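Local coordinates for protein putative NADPH-dependent oxidoreductase (PDB 3DB2) that probably acts as an NADPH-dependent dehydrogenase, pairing a nucleotide-binding Rossmann domain with a C-terminal domain built on a large open beta-sheet, at residues Y246-F258 against T267-A279. Sequence-based numbering, arbitrary orientation.
Sequences YGTKANLFYQLDF and TDEHSTLIKREFA
Strands 250-256 and 271-278 pair antiparallel near one edge of the large mixed sheet, with strand 290-295 the outermost of this chain. Asn-251 with Arg-276, Phe-253 with Ile-274 and Gln-255 with Thr-272 are hydrogen-bonded pairs, and Asp-257 N extends the ladder to His-270 O at 2.9 Å. On the face turned to helix 130-140, Leu-273 reaches back with CD1 lodged between Leu-252 CB and Tyr-254 CB, 4.0 Å from each. Tyr-254, its CG anti to the backbone N (chi1 172°), lays the CE1 corner of its ring against Ser-271 CB at 3.6 Å. Its OH meets, at 2.6 Å, a water that donates to both Asp-268 OD1 and Ser-271 OG. A phenylalanine here would probably leave that water without its tyrosine partner. On the other face, Phe-253 puts CE2 3.8 Å from Arg-276 NE, over one face of the guanidinium, the two planes 71° apart. Arg-276 also forms a salt bridge with Asp-292 and donates to Gly-239 O of the second subunit, so this face lies at the dimer interface. A helix-backed face and a subunit-facing one are consistent with the open sheet of GFO/IDH/MocA C-terminal domains.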
loop_
_atom_site.group_PDB
_atom_site.type_symbol
_atom_site.label_atom_id
_atom_site.label_comp_id
_atom_site.label_asym_id
_atom_site.label_seq_id
_atom_site.Cartn_x
_atom_site.Cartn_y
_atom_site.Cartn_z
ATOM N N TYR C 246 6.783 7.874 -3.453
ATOM C CA TYR C 246 7.993 7.320 -4.042
ATOM C C TYR C 246 8.425 8.229 -5.198
ATOM O O TYR C 246 7.634 8.384 -6.139
ATOM C CB TYR C 246 7.708 5.901 -4.541
ATOM C CG TYR C 246 7.286 5.027 -3.364
ATOM C CD1 TYR C 246 8.238 4.525 -2.489
ATOM C CD2 TYR C 246 5.953 4.714 -3.112
ATOM C CE1 TYR C 246 7.868 3.735 -1.417
ATOM C CE2 TYR C 246 5.611 3.913 -2.032
ATOM C CZ TYR C 246 6.553 3.418 -1.172
ATOM O OH TYR C 246 6.230 2.614 -0.068
ATOM N N GLY C 247 9.631 8.755 -5.082
ATOM C CA GLY C 247 10.212 9.703 -6.018
ATOM C C GLY C 247 11.512 9.163 -6.574
ATOM O O GLY C 247 12.063 8.222 -5.971
ATOM N N THR C 248 11.949 9.718 -7.725
ATOM C CA THR C 248 13.148 9.133 -8.364
ATOM C C THR C 248 14.413 9.515 -7.618
ATOM O O THR C 248 15.429 8.820 -7.757
ATOM C CB THR C 248 13.253 9.535 -9.851
ATOM O OG1 THR C 248 13.146 10.972 -9.883
ATOM C CG2 THR C 248 12.111 8.988 -10.703
ATOM N N LYS C 249 14.387 10.586 -6.836
ATOM C CA LYS C 249 15.489 11.025 -6.008
ATOM C C LYS C 249 15.291 10.739 -4.520
ATOM O O LYS C 249 16.238 10.683 -3.751
ATOM C CB LYS C 249 15.707 12.538 -6.087
ATOM C CG LYS C 249 15.975 13.174 -7.432
ATOM C CD LYS C 249 16.526 14.586 -7.253
ATOM C CE LYS C 249 15.544 15.686 -7.553
ATOM N NZ LYS C 249 15.320 15.988 -8.993
ATOM N N ALA C 250 14.014 10.605 -4.098
ATOM C CA ALA C 250 13.755 10.487 -2.662
ATOM C C ALA C 250 12.339 9.960 -2.398
ATOM O O ALA C 250 11.469 10.252 -3.219
ATOM C CB ALA C 250 13.926 11.859 -2.008
ATOM N N ASN C 251 12.168 9.267 -1.280
ATOM C CA ASN C 251 10.812 8.868 -0.865
ATOM C C ASN C 251 10.382 9.647 0.376
ATOM O O ASN C 251 11.215 9.977 1.205
ATOM C CB ASN C 251 10.797 7.392 -0.556
ATOM C CG ASN C 251 11.155 6.519 -1.728
ATOM O OD1 ASN C 251 10.882 6.808 -2.871
ATOM N ND2 ASN C 251 11.808 5.392 -1.425
ATOM N N LEU C 252 9.088 9.897 0.512
ATOM C CA LEU C 252 8.547 10.497 1.723
ATOM C C LEU C 252 7.626 9.503 2.441
ATOM O O LEU C 252 6.815 8.849 1.761
ATOM C CB LEU C 252 7.740 11.726 1.372
ATOM C CG LEU C 252 8.384 12.794 0.519
ATOM C CD1 LEU C 252 7.360 13.833 0.104
ATOM C CD2 LEU C 252 9.549 13.414 1.284
ATOM N N PHE C 253 7.756 9.471 3.741
ATOM C CA PHE C 253 6.904 8.642 4.607
ATOM C C PHE C 253 6.281 9.524 5.683
ATOM O O PHE C 253 6.963 10.044 6.549
ATOM C CB PHE C 253 7.689 7.525 5.290
ATOM C CG PHE C 253 8.517 6.677 4.349
ATOM C CD1 PHE C 253 7.889 5.859 3.428
ATOM C CD2 PHE C 253 9.907 6.718 4.415
ATOM C CE1 PHE C 253 8.654 5.072 2.576
ATOM C CE2 PHE C 253 10.673 5.941 3.545
ATOM C CZ PHE C 253 10.038 5.158 2.610
ATOM N N TYR C 254 4.974 9.676 5.620
ATOM C CA TYR C 254 4.182 10.481 6.538
ATOM C C TYR C 254 3.244 9.573 7.347
ATOM O O TYR C 254 2.633 8.667 6.768
ATOM C CB TYR C 254 3.357 11.500 5.782
ATOM C CG TYR C 254 2.332 12.314 6.521
ATOM C CD1 TYR C 254 2.717 13.329 7.389
ATOM C CD2 TYR C 254 0.963 12.097 6.354
ATOM C CE1 TYR C 254 1.774 14.073 8.067
ATOM C CE2 TYR C 254 0.023 12.866 7.038
ATOM C CZ TYR C 254 0.433 13.854 7.895
ATOM O OH TYR C 254 -0.457 14.649 8.593
ATOM N N GLN C 255 3.174 9.845 8.630
ATOM C CA GLN C 255 2.297 9.232 9.600
ATOM C C GLN C 255 1.588 10.299 10.430
ATOM O O GLN C 255 2.254 11.219 10.890
ATOM C CB GLN C 255 3.064 8.322 10.579
ATOM C CG GLN C 255 3.446 6.959 10.061
ATOM C CD GLN C 255 2.344 5.922 10.111
ATOM O OE1 GLN C 255 1.293 6.119 10.721
ATOM N NE2 GLN C 255 2.543 4.772 9.460
ATOM N N LEU C 256 0.289 10.179 10.618
ATOM C CA LEU C 256 -0.425 11.091 11.521
ATOM C C LEU C 256 -1.181 10.340 12.601
ATOM O O LEU C 256 -1.752 9.293 12.291
ATOM C CB LEU C 256 -1.372 11.945 10.696
ATOM C CG LEU C 256 -2.379 12.817 11.455
ATOM C CD1 LEU C 256 -1.621 13.998 12.062
ATOM C CD2 LEU C 256 -3.489 13.196 10.501
ATOM N N ASP C 257 -1.188 10.852 13.837
ATOM C CA ASP C 257 -2.022 10.344 14.904
ATOM C C ASP C 257 -3.373 11.056 14.805
ATOM O O ASP C 257 -3.488 12.185 15.297
ATOM C CB ASP C 257 -1.467 10.625 16.290
ATOM C CG ASP C 257 -2.326 10.062 17.399
ATOM O OD1 ASP C 257 -3.409 9.498 17.164
ATOM O OD2 ASP C 257 -1.842 10.161 18.553
ATOM N N PHE C 258 -4.322 10.410 14.153
ATOM C CA PHE C 258 -5.610 11.004 13.823
ATOM C C PHE C 258 -6.417 11.387 15.072
ATOM O O PHE C 258 -7.415 12.125 14.984
ATOM C CB PHE C 258 -6.443 10.074 12.902
ATOM C CG PHE C 258 -7.526 10.881 12.201
ATOM C CD1 PHE C 258 -7.229 11.609 11.066
ATOM C CD2 PHE C 258 -8.821 10.917 12.698
ATOM C CE1 PHE C 258 -8.220 12.349 10.439
ATOM C CE2 PHE C 258 -9.818 11.655 12.077
ATOM C CZ PHE C 258 -9.493 12.389 10.949
ATOM N N THR C 267 -2.487 19.601 15.463
ATOM C CA THR C 267 -2.564 18.331 14.754
ATOM C C THR C 267 -1.230 17.981 14.078
ATOM O O THR C 267 -0.774 16.845 14.181
ATOM C CB THR C 267 -3.629 18.369 13.658
ATOM O OG1 THR C 267 -4.889 18.560 14.319
ATOM C CG2 THR C 267 -3.764 17.045 12.907
ATOM N N ASP C 268 -0.639 18.977 13.415
ATOM C CA ASP C 268 0.643 18.709 12.753
ATOM C C ASP C 268 1.750 18.255 13.692
ATOM O O ASP C 268 2.709 17.596 13.273
ATOM C CB ASP C 268 1.104 19.963 12.038
ATOM C CG ASP C 268 0.519 20.185 10.661
ATOM O OD1 ASP C 268 0.616 19.267 9.818
ATOM O OD2 ASP C 268 -0.049 21.272 10.387
ATOM N N GLU C 269 1.675 18.616 14.972
ATOM C CA GLU C 269 2.725 18.248 15.912
ATOM C C GLU C 269 2.646 16.765 16.253
ATOM O O GLU C 269 3.632 16.218 16.746
ATOM C CB GLU C 269 2.630 19.043 17.224
ATOM C CG GLU C 269 2.838 20.532 17.026
ATOM C CD GLU C 269 2.845 21.318 18.329
ATOM O OE1 GLU C 269 3.284 20.778 19.371
ATOM O OE2 GLU C 269 2.414 22.488 18.317
ATOM N N HIS C 270 1.503 16.156 15.976
ATOM C CA HIS C 270 1.324 14.725 16.201
ATOM C C HIS C 270 1.410 13.948 14.886
ATOM O O HIS C 270 0.655 13.018 14.601
ATOM C CB HIS C 270 0.014 14.509 16.956
ATOM C CG HIS C 270 0.133 15.282 18.252
ATOM N ND1 HIS C 270 0.450 14.662 19.435
ATOM C CD2 HIS C 270 0.012 16.595 18.541
ATOM C CE1 HIS C 270 0.506 15.559 20.411
ATOM N NE2 HIS C 270 0.232 16.744 19.900
ATOM N N SER C 271 2.397 14.365 14.086
ATOM C CA SER C 271 2.686 13.697 12.808
ATOM C C SER C 271 4.197 13.674 12.612
ATOM O O SER C 271 4.921 14.409 13.278
ATOM C CB SER C 271 1.961 14.399 11.668
ATOM O OG SER C 271 2.521 15.653 11.326
ATOM N N THR C 272 4.680 12.847 11.697
ATOM C CA THR C 272 6.089 12.745 11.396
ATOM C C THR C 272 6.180 12.653 9.849
ATOM O O THR C 272 5.346 11.937 9.284
ATOM C CB THR C 272 6.855 11.509 11.863
ATOM O OG1 THR C 272 5.969 10.375 11.788
ATOM C CG2 THR C 272 7.359 11.640 13.288
ATOM N N LEU C 273 7.152 13.350 9.318
ATOM C CA LEU C 273 7.436 13.225 7.881
ATOM C C LEU C 273 8.916 12.854 7.754
ATOM O O LEU C 273 9.728 13.563 8.336
ATOM C CB LEU C 273 7.100 14.486 7.122
ATOM C CG LEU C 273 7.442 14.548 5.624
ATOM C CD1 LEU C 273 6.714 13.490 4.820
ATOM C CD2 LEU C 273 7.177 15.932 5.056
ATOM N N ILE C 274 9.189 11.785 7.020
ATOM C CA ILE C 274 10.601 11.353 6.910
ATOM C C ILE C 274 10.910 11.293 5.435
ATOM O O ILE C 274 10.077 10.862 4.654
ATOM C CB ILE C 274 10.793 10.041 7.665
ATOM C CG1 ILE C 274 10.885 10.235 9.200
ATOM C CG2 ILE C 274 11.975 9.274 7.094
ATOM C CD1 ILE C 274 12.324 10.441 9.651
ATOM N N LYS C 275 12.082 11.771 5.040
ATOM C CA LYS C 275 12.621 11.716 3.707
ATOM C C LYS C 275 13.719 10.639 3.635
ATOM O O LYS C 275 14.661 10.657 4.426
ATOM C CB LYS C 275 13.250 13.041 3.291
ATOM C CG LYS C 275 13.624 13.227 1.844
ATOM C CD LYS C 275 14.546 14.450 1.678
ATOM C CE LYS C 275 14.406 15.080 0.300
ATOM N NZ LYS C 275 15.447 16.123 0.077
ATOM N N ARG C 276 13.568 9.738 2.687
ATOM C CA ARG C 276 14.574 8.707 2.437
ATOM C C ARG C 276 15.308 9.076 1.153
ATOM O O ARG C 276 14.656 9.139 0.102
ATOM C CB ARG C 276 13.956 7.318 2.340
ATOM C CG ARG C 276 15.015 6.271 1.929
ATOM C CD ARG C 276 14.401 4.864 1.986
ATOM N NE ARG C 276 14.169 4.576 3.407
ATOM C CZ ARG C 276 13.687 3.408 3.825
ATOM N NH1 ARG C 276 13.410 2.479 2.917
ATOM N NH2 ARG C 276 13.506 3.216 5.125
ATOM N N GLU C 277 16.618 9.339 1.228
ATOM C CA GLU C 277 17.299 9.846 0.037
ATOM C C GLU C 277 18.675 9.219 -0.078
ATOM O O GLU C 277 19.124 8.657 0.918
ATOM C CB GLU C 277 17.448 11.372 0.114
ATOM C CG GLU C 277 18.283 11.746 1.323
ATOM C CD GLU C 277 18.532 13.215 1.516
ATOM O OE1 GLU C 277 18.115 13.988 0.640
ATOM O OE2 GLU C 277 19.129 13.552 2.560
ATOM N N PHE C 278 19.301 9.323 -1.240
ATOM C CA PHE C 278 20.665 8.831 -1.396
ATOM C C PHE C 278 21.577 9.799 -0.645
ATOM O O PHE C 278 21.366 11.000 -0.788
ATOM C CB PHE C 278 21.087 8.714 -2.855
ATOM C CG PHE C 278 20.150 7.877 -3.702
ATOM C CD1 PHE C 278 20.204 6.492 -3.601
ATOM C CD2 PHE C 278 19.243 8.475 -4.551
ATOM C CE1 PHE C 278 19.350 5.719 -4.365
ATOM C CE2 PHE C 278 18.396 7.706 -5.330
ATOM C CZ PHE C 278 18.455 6.325 -5.221
ATOM N N ALA C 279 22.502 9.230 0.101
ATOM C CA ALA C 279 23.533 9.951 0.841
ATOM C C ALA C 279 24.891 9.654 0.194
ATOM O O ALA C 279 24.948 9.043 -0.881
ATOM C CB ALA C 279 23.520 9.583 2.316
HETATM O O HOH W 1 18.593 11.552 -3.416
HETATM O O HOH W 2 6.908 9.109 9.158
HETATM O O HOH W 3 0.263 16.712 9.974
HETATM O O HOH W 4 0.486 11.324 19.109
#